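Local structure of SusD family protein (Bacteroides uniformis, 7KV1) at residues Gln230-Met235 and Ser286-Asn291; Phe266-Ser271 and Arg407-Leu412; Glu279-Asp284 and Asn400-Tyr405. The protein probably binds beta-glucans at the cell surface, as a SusD-family glycan-binding protein of a human gut bacterium. All blocks are in the same frame, centred on the assembly; numbering follows the deposited sequence.

Interaction 1: Gln230-Met235 and Ser286-Asn291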
loop_
_atom_site.group_PDB
_atom_site.type_symbol
_atom_site.label_atom_id
_atom_site.label_comp_id
_atom_site.label_asym_id
_atom_site.label_seq_id
_atom_site.Cartn_x
_atom_site.Cartn_y
_atom_site.Cartn_z
ATOM N N GLN A 230 -6.425 -15.591 -5.299
ATOM C CA GLN A 230 -6.687 -16.092 -3.947
ATOM C C GLN A 230 -5.499 -15.672 -3.064
ATOM O O GLN A 230 -5.722 -15.365 -1.891
ATOM C CB GLN A 230 -6.931 -17.588 -4.028
ATOM C CG GLN A 230 -7.369 -18.180 -2.712
ATOM C CD GLN A 230 -8.840 -18.034 -2.479
ATOM O OE1 GLN A 230 -9.496 -17.166 -3.065
ATOM N NE2 GLN A 230 -9.350 -18.880 -1.594
ATOM N N ALA A 231 -4.272 -15.719 -3.577
ATOM C CA ALA A 231 -3.076 -15.312 -2.796
ATOM C C ALA A 231 -3.230 -13.832 -2.426
ATOM O O ALA A 231 -2.934 -13.447 -1.301
ATOM C CB ALA A 231 -1.804 -15.551 -3.568
ATOM N N MET A 232 -3.680 -13.007 -3.357
ATOM C CA MET A 232 -3.850 -11.563 -3.075
ATOM C C MET A 232 -4.910 -11.405 -1.983
ATOM O O MET A 232 -4.718 -10.549 -1.100
ATOM C CB MET A 232 -4.215 -10.779 -4.334
ATOM C CG MET A 232 -4.472 -9.317 -4.068
ATOM S SD MET A 232 -6.228 -8.970 -3.957
ATOM C CE MET A 232 -6.229 -7.177 -3.943
ATOM N N ALA A 233 -5.976 -12.214 -2.040
ATOM C CA ALA A 233 -7.092 -12.240 -1.072
ATOM C C ALA A 233 -6.564 -12.563 0.329
ATOM O O ALA A 233 -6.976 -11.899 1.324
ATOM C CB ALA A 233 -8.149 -13.243 -1.507
ATOM N N TYR A 234 -5.731 -13.595 0.428
ATOM C CA TYR A 234 -5.059 -13.974 1.700
ATOM C C TYR A 234 -4.287 -12.775 2.298
ATOM O O TYR A 234 -4.305 -12.574 3.504
ATOM C CB TYR A 234 -4.112 -15.162 1.478
ATOM C CG TYR A 234 -4.766 -16.477 1.141
ATOM C CD1 TYR A 234 -6.132 -16.683 1.263
ATOM C CD2 TYR A 234 -3.987 -17.564 0.790
ATOM C CE1 TYR A 234 -6.711 -17.904 0.944
ATOM C CE2 TYR A 234 -4.548 -18.799 0.502
ATOM C CZ TYR A 234 -5.918 -18.973 0.584
ATOM O OH TYR A 234 -6.456 -20.202 0.310
ATOM N N MET A 235 -3.588 -12.010 1.469
ATOM C CA MET A 235 -2.755 -10.865 1.914
ATOM C C MET A 235 -3.673 -9.727 2.378
ATOM O O MET A 235 -3.370 -9.084 3.374
ATOM C CB MET A 235 -1.800 -10.438 0.794
ATOM C CG MET A 235 -0.754 -11.532 0.491
ATOM S SD MET A 235 0.308 -11.948 1.933
ATOM C CE MET A 235 1.321 -10.482 2.100
ATOM N N SER A 286 6.325 -11.921 -6.225
ATOM C CA SER A 286 5.232 -10.959 -6.460
ATOM C C SER A 286 3.884 -11.641 -6.236
ATOM O O SER A 286 3.594 -12.616 -6.910
ATOM C CB SER A 286 5.372 -10.326 -7.830
ATOM O OG SER A 286 4.462 -9.231 -7.937
ATOM N N ILE A 287 3.087 -11.181 -5.269
ATOM C CA ILE A 287 1.721 -11.744 -5.071
ATOM C C ILE A 287 0.741 -10.839 -5.816
ATOM O O ILE A 287 -0.196 -11.364 -6.469
ATOM C CB ILE A 287 1.400 -11.922 -3.581
ATOM C CG1 ILE A 287 2.210 -13.073 -2.976
ATOM C CG2 ILE A 287 -0.082 -12.108 -3.373
ATOM C CD1 ILE A 287 2.105 -13.205 -1.495
ATOM N N TRP A 288 0.953 -9.521 -5.744
ATOM C CA TRP A 288 0.097 -8.591 -6.511
ATOM C C TRP A 288 0.823 -7.277 -6.796
ATOM O O TRP A 288 1.464 -6.687 -5.879
ATOM C CB TRP A 288 -1.229 -8.392 -5.785
ATOM C CG TRP A 288 -2.295 -7.798 -6.648
ATOM C CD1 TRP A 288 -2.821 -8.323 -7.797
ATOM C CD2 TRP A 288 -2.963 -6.548 -6.432
ATOM N NE1 TRP A 288 -3.772 -7.485 -8.302
ATOM C CE2 TRP A 288 -3.885 -6.389 -7.490
ATOM C CE3 TRP A 288 -2.904 -5.569 -5.435
ATOM C CZ2 TRP A 288 -4.736 -5.286 -7.569
ATOM C CZ3 TRP A 288 -3.710 -4.456 -5.541
ATOM C CH2 TRP A 288 -4.629 -4.332 -6.589
ATOM N N GLU A 289 0.737 -6.861 -8.054
ATOM C CA GLU A 289 1.286 -5.590 -8.551
ATOM C C GLU A 289 0.169 -4.877 -9.295
ATOM O O GLU A 289 -0.741 -5.565 -9.801
ATOM C CB GLU A 289 2.443 -5.792 -9.526
ATOM C CG GLU A 289 3.471 -6.793 -9.090
ATOM C CD GLU A 289 4.762 -6.793 -9.879
ATOM O OE1 GLU A 289 4.922 -5.927 -10.796
ATOM O OE2 GLU A 289 5.614 -7.649 -9.570
ATOM N N ILE A 290 0.268 -3.556 -9.360
ATOM C CA ILE A 290 -0.561 -2.699 -10.242
ATOM C C ILE A 290 0.293 -2.362 -11.461
ATOM O O ILE A 290 1.385 -1.856 -11.276
ATOM C CB ILE A 290 -1.068 -1.472 -9.496
ATOM C CG1 ILE A 290 -1.886 -1.895 -8.269
ATOM C CG2 ILE A 290 -1.878 -0.599 -10.434
ATOM C CD1 ILE A 290 -2.174 -0.770 -7.319
ATOM N N ASN A 291 -0.190 -2.731 -12.644
ATOM C CA ASN A 291 0.566 -2.687 -13.920
ATOM C C ASN A 291 0.472 -1.287 -14.501
ATOM O O ASN A 291 -0.681 -0.751 -14.524
ATOM C CB ASN A 291 0.031 -3.652 -14.977
ATOM C CG ASN A 291 0.299 -5.093 -14.624
ATOM O OD1 ASN A 291 1.351 -5.415 -14.077
ATOM N ND2 ASN A 291 -0.640 -5.964 -14.950
#
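The first turns of helix 230-244 pass beside strand 286-290, the backbones coming nearest at Met232 and Ile287, whose CA atoms are 5.9 Å apart just where the strand turns a corner. Met232 carries one half of the contact. Its CG stands anti to the backbone N (chi1 177°), so the chain runs alongside Trp288, pointing the same way, and a bend at chi2 lays it over one face of the indole. Met232 CG rests 3.7 Å from Trp288 CG, and the methyl Met232 CE sits 3.9 Å from the centroid of the six-membered ring, almost on its normal: a CH-pi contact. With Met232 SD placed obliquely to the five-membered ring, the pair is a Met-aromatic contact. Ile287 and Trp288 both face Tyr406 of strand 403-407, forming a classic beta bulge in the two-stranded antiparallel sheet, and at this irregularity both side chains are directed at the helix. Trp288 NE1 is satisfied by Gly226 O, which helps to fix the indole plane. Ile287 uses both branches: Ile287 CG2 presses on the helix backbone, 3.7 Å from Met232 N, and meets Ala231 CB at 3.9 Å; Ile287 CD1 reaches Met235 CG at 3.9 Å, where the two chains cross at about a right angle. Leu260 of helix 250-262 covers Ala231 and Ile287, while Met235, doubly bent, also touches Thr411 of helix 408-420.

Interaction 2: Phe266-Ser271 and Arg407-Leu412. With NCO (cobalt hexammine(III)), chain C.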
loop_
_atom_site.group_PDB
_atom_site.type_symbol
_atom_site.label_atom_id
_atom_site.label_comp_id
_atom_site.label_asym_id
_atom_site.label_seq_id
_atom_site.Cartn_x
_atom_site.Cartn_y
_atom_site.Cartn_z
ATOM N N PHE A 266 5.793 -19.655 -4.854
ATOM C CA PHE A 266 6.263 -18.346 -4.328
ATOM C C PHE A 266 7.651 -18.517 -3.707
ATOM O O PHE A 266 7.909 -19.546 -3.070
ATOM C CB PHE A 266 5.258 -17.788 -3.306
ATOM C CG PHE A 266 3.965 -17.357 -3.941
ATOM C CD1 PHE A 266 3.943 -16.273 -4.799
ATOM C CD2 PHE A 266 2.802 -18.079 -3.755
ATOM C CE1 PHE A 266 2.766 -15.883 -5.426
ATOM C CE2 PHE A 266 1.629 -17.699 -4.379
ATOM C CZ PHE A 266 1.612 -16.605 -5.213
ATOM N N ARG A 267 8.514 -17.532 -3.885
ATOM C CA ARG A 267 9.801 -17.507 -3.154
ATOM C C ARG A 267 10.286 -16.068 -3.067
ATOM O O ARG A 267 9.842 -15.260 -3.888
ATOM C CB ARG A 267 10.849 -18.421 -3.808
ATOM C CG ARG A 267 11.175 -18.084 -5.252
ATOM C CD ARG A 267 12.655 -17.930 -5.581
ATOM N NE ARG A 267 13.500 -19.025 -5.157
ATOM C CZ ARG A 267 14.465 -18.963 -4.234
ATOM N NH1 ARG A 267 14.748 -17.847 -3.568
ATOM N NH2 ARG A 267 15.152 -20.051 -3.969
ATOM N N LEU A 268 11.242 -15.804 -2.176
ATOM C CA LEU A 268 11.965 -14.520 -2.157
ATOM C C LEU A 268 12.834 -14.421 -3.407
ATOM O O LEU A 268 13.537 -15.395 -3.752
ATOM C CB LEU A 268 12.785 -14.421 -0.868
ATOM C CG LEU A 268 11.986 -14.328 0.422
ATOM C CD1 LEU A 268 12.918 -14.164 1.604
ATOM C CD2 LEU A 268 11.011 -13.152 0.377
ATOM N N ASN A 269 12.807 -13.282 -4.085
ATOM C CA ASN A 269 13.824 -13.008 -5.132
ATOM C C ASN A 269 15.210 -13.113 -4.495
ATOM O O ASN A 269 15.479 -12.475 -3.472
ATOM C CB ASN A 269 13.623 -11.635 -5.768
ATOM C CG ASN A 269 14.331 -11.491 -7.087
ATOM O OD1 ASN A 269 15.491 -11.878 -7.194
ATOM N ND2 ASN A 269 13.639 -10.948 -8.082
ATOM N N PRO A 270 16.130 -13.933 -5.055
ATOM C CA PRO A 270 17.472 -14.053 -4.493
ATOM C C PRO A 270 18.164 -12.697 -4.352
ATOM O O PRO A 270 18.959 -12.573 -3.463
ATOM C CB PRO A 270 18.238 -14.961 -5.478
ATOM C CG PRO A 270 17.150 -15.715 -6.220
ATOM C CD PRO A 270 15.892 -14.869 -6.168
ATOM N N SER A 271 17.867 -11.742 -5.254
ATOM C CA SER A 271 18.395 -10.353 -5.226
ATOM C C SER A 271 17.251 -9.395 -4.865
ATOM O O SER A 271 16.306 -9.291 -5.658
ATOM C CB SER A 271 19.003 -9.961 -6.565
ATOM O OG SER A 271 19.107 -8.548 -6.667
ATOM N N ARG A 407 4.219 -8.475 -1.636
ATOM C CA ARG A 407 5.387 -9.353 -1.894
ATOM C C ARG A 407 5.396 -10.513 -0.884
ATOM O O ARG A 407 4.977 -10.345 0.263
ATOM C CB ARG A 407 6.690 -8.560 -1.746
ATOM C CG ARG A 407 6.777 -7.381 -2.693
ATOM C CD ARG A 407 8.182 -6.875 -2.749
ATOM N NE ARG A 407 8.616 -5.993 -1.687
ATOM C CZ ARG A 407 9.548 -6.268 -0.770
ATOM N NH1 ARG A 407 10.067 -7.477 -0.667
ATOM N NH2 ARG A 407 9.946 -5.314 0.063
ATOM N N TYR A 408 5.974 -11.627 -1.268
ATOM C CA TYR A 408 6.110 -12.807 -0.385
ATOM C C TYR A 408 6.975 -12.474 0.853
ATOM O O TYR A 408 6.804 -13.197 1.848
ATOM C CB TYR A 408 6.630 -13.987 -1.208
ATOM C CG TYR A 408 6.867 -15.271 -0.461
ATOM C CD1 TYR A 408 5.812 -16.057 -0.016
ATOM C CD2 TYR A 408 8.152 -15.701 -0.195
ATOM C CE1 TYR A 408 6.044 -17.248 0.652
ATOM C CE2 TYR A 408 8.401 -16.904 0.448
ATOM C CZ TYR A 408 7.344 -17.663 0.898
ATOM O OH TYR A 408 7.583 -18.835 1.544
ATOM N N ALA A 409 7.841 -11.449 0.838
ATOM C CA ALA A 409 8.538 -10.989 2.069
ATOM C C ALA A 409 7.492 -10.641 3.139
ATOM O O ALA A 409 7.651 -11.033 4.309
ATOM C CB ALA A 409 9.483 -9.834 1.805
ATOM N N GLU A 410 6.390 -10.008 2.729
ATOM C CA GLU A 410 5.302 -9.623 3.647
ATOM C C GLU A 410 4.517 -10.859 4.123
ATOM O O GLU A 410 4.086 -10.883 5.289
ATOM C CB GLU A 410 4.435 -8.544 2.993
ATOM C CG GLU A 410 3.503 -7.911 3.975
ATOM C CD GLU A 410 2.609 -6.789 3.490
ATOM O OE1 GLU A 410 2.599 -6.467 2.277
ATOM O OE2 GLU A 410 1.999 -6.170 4.378
ATOM N N THR A 411 4.335 -11.871 3.275
ATOM C CA THR A 411 3.779 -13.187 3.695
ATOM C C THR A 411 4.599 -13.721 4.879
ATOM O O THR A 411 3.996 -14.076 5.913
ATOM C CB THR A 411 3.732 -14.172 2.521
ATOM O OG1 THR A 411 3.172 -13.534 1.362
ATOM C CG2 THR A 411 2.968 -15.420 2.895
ATOM N N LEU A 412 5.931 -13.747 4.761
ATOM C CA LEU A 412 6.801 -14.365 5.796
ATOM C C LEU A 412 6.697 -13.529 7.072
ATOM O O LEU A 412 6.504 -14.123 8.151
ATOM C CB LEU A 412 8.245 -14.462 5.283
ATOM C CG LEU A 412 8.495 -15.496 4.182
ATOM C CD1 LEU A 412 9.824 -15.219 3.505
ATOM C CD2 LEU A 412 8.473 -16.936 4.711
HETATM CO CO NCO C . 8.733 -22.336 -0.597
HETATM N N1 NCO C . 8.398 -22.634 -2.554
HETATM N N2 NCO C . 8.900 -22.135 1.381
HETATM N N3 NCO C . 10.423 -23.523 -0.606
HETATM N N4 NCO C . 7.612 -23.908 -0.205
HETATM N N5 NCO C . 7.078 -21.144 -0.529
HETATM N N6 NCO C . 9.886 -20.772 -0.968
#
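A loop between two helices, 266-271, lies across the first turn of helix 408-420 in the helix-rich fold of this SusD-family protein, and the two together form part of the site that holds a cobalt hexammine ion. Tyr408 is the centre of the contact. Its CG is anti to the backbone N (chi1 178°), which directs the ring at the loop and carries the hydroxyl on to the ion. Over one face of the ring lies Phe266 CB, 4.2 Å from the centroid in a CH-pi contact, along with the backbone N of Arg267; the opposite face is met near its rim by Leu412 CG, so the phenol is held between loop and helix. The Phe266 ring itself leads off from the contact, toward Leu260 and Lys208. Leu268 crosses Tyr408 at about a right angle and splits its branches: CD2 packs on the helix start, 3.6 Å from Ala409 N, whereas CD1 meets Leu412 CD1 tip to tip at 3.8 Å. Arg267 tucks CG in between its backbone N and carbonyl carbon (chi1 59°), then bends at chi2 and chi3 so that its guanidinium runs forward along its own loop. There Arg267 NH1 donates to Leu268 O at 2.7 Å, a nearly straight bond lying in both the guanidinium and the carbonyl plane. Further on, Asn269 OD1 accepts from Ser271 N, closing an Asx turn just before helix 272-275. Three ammine ligands of the ion converge on one carbonyl oxygen, Phe266 O, and its trivalent charge would probably polarise that group strongly. One of them, NCO N5, also donates to Tyr408 OH at 3.1 Å.

Interaction 3: Glu279-Asp284 and Asn400-Tyr405. With EDO (1,2-ethanediol), chain D.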
loop_
_atom_site.group_PDB
_atom_site.type_symbol
_atom_site.label_atom_id
_atom_site.label_comp_id
_atom_site.label_asym_id
_atom_site.label_seq_id
_atom_site.Cartn_x
_atom_site.Cartn_y
_atom_site.Cartn_z
ATOM N N GLU A 279 12.766 -6.282 -15.210
ATOM C CA GLU A 279 12.856 -7.773 -15.280
ATOM C C GLU A 279 12.325 -8.417 -13.988
ATOM O O GLU A 279 11.975 -9.589 -14.054
ATOM C CB GLU A 279 14.296 -8.225 -15.531
ATOM C CG GLU A 279 14.894 -7.736 -16.839
ATOM C CD GLU A 279 14.826 -6.235 -17.113
ATOM O OE1 GLU A 279 15.212 -5.398 -16.214
ATOM O OE2 GLU A 279 14.370 -5.893 -18.226
ATOM N N GLY A 280 12.249 -7.690 -12.864
ATOM C CA GLY A 280 11.748 -8.197 -11.564
ATOM C C GLY A 280 10.234 -8.123 -11.448
ATOM O O GLY A 280 9.670 -8.718 -10.506
ATOM N N GLU A 281 9.575 -7.452 -12.392
ATOM C CA GLU A 281 8.098 -7.351 -12.411
ATOM C C GLU A 281 7.544 -8.762 -12.504
ATOM O O GLU A 281 8.031 -9.523 -13.347
ATOM C CB GLU A 281 7.639 -6.485 -13.582
ATOM C CG GLU A 281 8.081 -5.055 -13.416
ATOM C CD GLU A 281 7.508 -4.095 -14.434
ATOM O OE1 GLU A 281 7.027 -4.576 -15.482
ATOM O OE2 GLU A 281 7.538 -2.878 -14.160
ATOM N N TRP A 282 6.613 -9.109 -11.628
ATOM C CA TRP A 282 5.968 -10.446 -11.620
ATOM C C TRP A 282 7.032 -11.560 -11.478
ATOM O O TRP A 282 6.826 -12.653 -12.020
ATOM C CB TRP A 282 5.096 -10.597 -12.879
ATOM C CG TRP A 282 3.948 -9.636 -12.855
ATOM C CD1 TRP A 282 3.729 -8.571 -13.673
ATOM C CD2 TRP A 282 2.872 -9.643 -11.905
ATOM N NE1 TRP A 282 2.588 -7.906 -13.290
ATOM C CE2 TRP A 282 2.034 -8.556 -12.216
ATOM C CE3 TRP A 282 2.519 -10.497 -10.855
ATOM C CZ2 TRP A 282 0.868 -8.294 -11.507
ATOM C CZ3 TRP A 282 1.367 -10.237 -10.142
ATOM C CH2 TRP A 282 0.553 -9.148 -10.473
ATOM N N CYS A 283 8.105 -11.325 -10.719
ATOM C CA CYS A 283 8.993 -12.422 -10.248
ATOM C C CYS A 283 8.188 -13.260 -9.245
ATOM O O CYS A 283 7.005 -12.883 -8.920
ATOM C CB CYS A 283 10.292 -11.899 -9.656
ATOM S SG CYS A 283 10.086 -10.978 -8.107
ATOM N N ASP A 284 8.761 -14.374 -8.784
ATOM C CA ASP A 284 7.999 -15.355 -7.973
ATOM C C ASP A 284 7.814 -14.851 -6.538
ATOM O O ASP A 284 7.092 -15.512 -5.784
ATOM C CB ASP A 284 8.642 -16.736 -8.079
ATOM C CG ASP A 284 8.435 -17.321 -9.481
ATOM O OD1 ASP A 284 7.279 -17.207 -10.023
ATOM O OD2 ASP A 284 9.418 -17.832 -10.042
ATOM N N ASN A 400 7.207 3.229 -16.694
ATOM C CA ASN A 400 6.526 1.912 -16.818
ATOM C C ASN A 400 6.548 1.144 -15.491
ATOM O O ASN A 400 6.120 -0.035 -15.489
ATOM C CB ASN A 400 7.161 1.045 -17.917
ATOM C CG ASN A 400 8.603 0.711 -17.617
ATOM O OD1 ASN A 400 9.084 0.945 -16.508
ATOM N ND2 ASN A 400 9.317 0.208 -18.610
ATOM N N ASN A 401 7.073 1.721 -14.416
ATOM C CA ASN A 401 7.259 0.959 -13.147
ATOM C C ASN A 401 5.909 0.457 -12.632
ATOM O O ASN A 401 5.083 1.309 -12.213
ATOM C CB ASN A 401 7.891 1.798 -12.040
ATOM C CG ASN A 401 9.235 2.343 -12.455
ATOM O OD1 ASN A 401 9.291 3.218 -13.315
ATOM N ND2 ASN A 401 10.307 1.859 -11.835
ATOM N N ASN A 402 5.721 -0.863 -12.590
ATOM C CA ASN A 402 4.609 -1.489 -11.827
ATOM C C ASN A 402 4.738 -1.118 -10.337
ATOM O O ASN A 402 5.872 -1.002 -9.806
ATOM C CB ASN A 402 4.599 -3.006 -11.939
ATOM C CG ASN A 402 4.180 -3.513 -13.306
ATOM O OD1 ASN A 402 3.944 -2.722 -14.219
ATOM N ND2 ASN A 402 4.093 -4.831 -13.434
ATOM N N TYR A 403 3.608 -0.985 -9.666
ATOM C CA TYR A 403 3.576 -0.721 -8.215
ATOM C C TYR A 403 3.483 -2.080 -7.533
ATOM O O TYR A 403 2.470 -2.764 -7.734
ATOM C CB TYR A 403 2.420 0.198 -7.800
ATOM C CG TYR A 403 2.507 0.504 -6.331
ATOM C CD1 TYR A 403 3.642 1.122 -5.824
ATOM C CD2 TYR A 403 1.552 0.079 -5.429
ATOM C CE1 TYR A 403 3.791 1.374 -4.468
ATOM C CE2 TYR A 403 1.693 0.311 -4.064
ATOM C CZ TYR A 403 2.821 0.944 -3.580
ATOM O OH TYR A 403 2.995 1.181 -2.247
ATOM N N ARG A 404 4.518 -2.453 -6.785
ATOM C CA ARG A 404 4.586 -3.759 -6.084
ATOM C C ARG A 404 3.720 -3.602 -4.833
ATOM O O ARG A 404 4.085 -2.795 -3.957
ATOM C CB ARG A 404 6.024 -4.173 -5.739
ATOM C CG ARG A 404 6.876 -4.665 -6.901
ATOM C CD ARG A 404 7.128 -3.678 -8.032
ATOM N NE ARG A 404 8.217 -4.177 -8.881
ATOM C CZ ARG A 404 8.715 -3.556 -9.938
ATOM N NH1 ARG A 404 8.211 -2.397 -10.348
ATOM N NH2 ARG A 404 9.695 -4.121 -10.625
ATOM N N TYR A 405 2.579 -4.281 -4.775
ATOM C CA TYR A 405 1.575 -4.042 -3.701
ATOM C C TYR A 405 1.754 -5.057 -2.579
ATOM O O TYR A 405 1.851 -4.626 -1.416
ATOM C CB TYR A 405 0.137 -4.057 -4.230
ATOM C CG TYR A 405 -0.807 -3.304 -3.324
ATOM C CD1 TYR A 405 -1.273 -3.854 -2.130
ATOM C CD2 TYR A 405 -1.164 -2.010 -3.629
ATOM C CE1 TYR A 405 -2.101 -3.137 -1.280
ATOM C CE2 TYR A 405 -1.984 -1.276 -2.785
ATOM C CZ TYR A 405 -2.461 -1.838 -1.611
ATOM O OH TYR A 405 -3.295 -1.074 -0.834
HETATM C C1 EDO D . -4.998 0.347 2.311
HETATM O O1 EDO D . -5.375 0.654 0.978
HETATM C C2 EDO D . -3.619 -0.185 2.409
HETATM O O2 EDO D . -3.469 -1.419 1.708
HETATM O O HOH W 1 8.141 -7.182 -8.666
HETATM O O HOH W 2 9.624 -1.929 -12.613
HETATM O O HOH W 3 5.670 -2.339 -16.416
#
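A type II beta turn, Gly280 to Cys283, faces the lead-in to strand 403-407, and the Glu281 carboxylate at its second position is the main bridge between them. With CG anti to the carbonyl carbon and the rest of the chain extended (chi2 -172°), the acid reaches across to Asn402. Asn402 N donates to Glu281 OE2 at 3.1 Å in an almost straight bond, meeting the oxygen from above the carboxylate plane. The Asn402 amide stacks on that carboxylate, their planes 12° apart, and it is held by its own bonds to Glu289 OE1 and Tyr292 N. In this way the turn is tied to the residue leading into strand 403-407, which pairs with 286-290 in a two-stranded antiparallel sheet. Arg404 is bent at chi2 so that its guanidinium comes beside Glu281, whose CG lies over one face, 3.4 Å from Arg404 NH2. The ion pair is long, Glu281 OE2 to Arg404 NH1 being 3.9 Å, and rests on charge alone because the oxygen is well out of the guanidinium plane. Arg404 NH1 instead serves Asn402 O at 2.8 Å and water 2, which in turn donates a hydrogen bond to Glu281 OE2. Water 1 joins Arg404 NE to Gly280 O, while water 3 links Glu281 OE1 with Asn400 O. An alanine at Glu281 would remove the acceptor of Asn402 N and the acid's water bridges, and would probably loosen the turn against the strand. At the far end, Tyr405 OH donates to O2 of a 1,2-ethanediol at 2.6 Å.

In the fold
Interactions 1 and 3 meet on the same small sheet, since strands 286-290 and 403-407 are neighbours in it: Ile290 N lies 2.8 Å from Tyr403 O, and Glu289 OE2 lies 2.7 Å from Trp282 N, both probable hydrogen bonds. Interaction 2 takes over where strand 403-407 runs into helix 408-420, and its loop is joined to the turn of interaction 3 by Arg267 N, 3.1 Å from Asp284 O. Interactions 1 and 2 pack through Ile287 against Phe266 and Thr411. The centres of the three contacts lie about 11 to 13 Å from one another. Interaction 2 alone touches the cobalt hexammine directly; in interaction 1 the side chain of Ile287 is about 9 Å from the bound NCO.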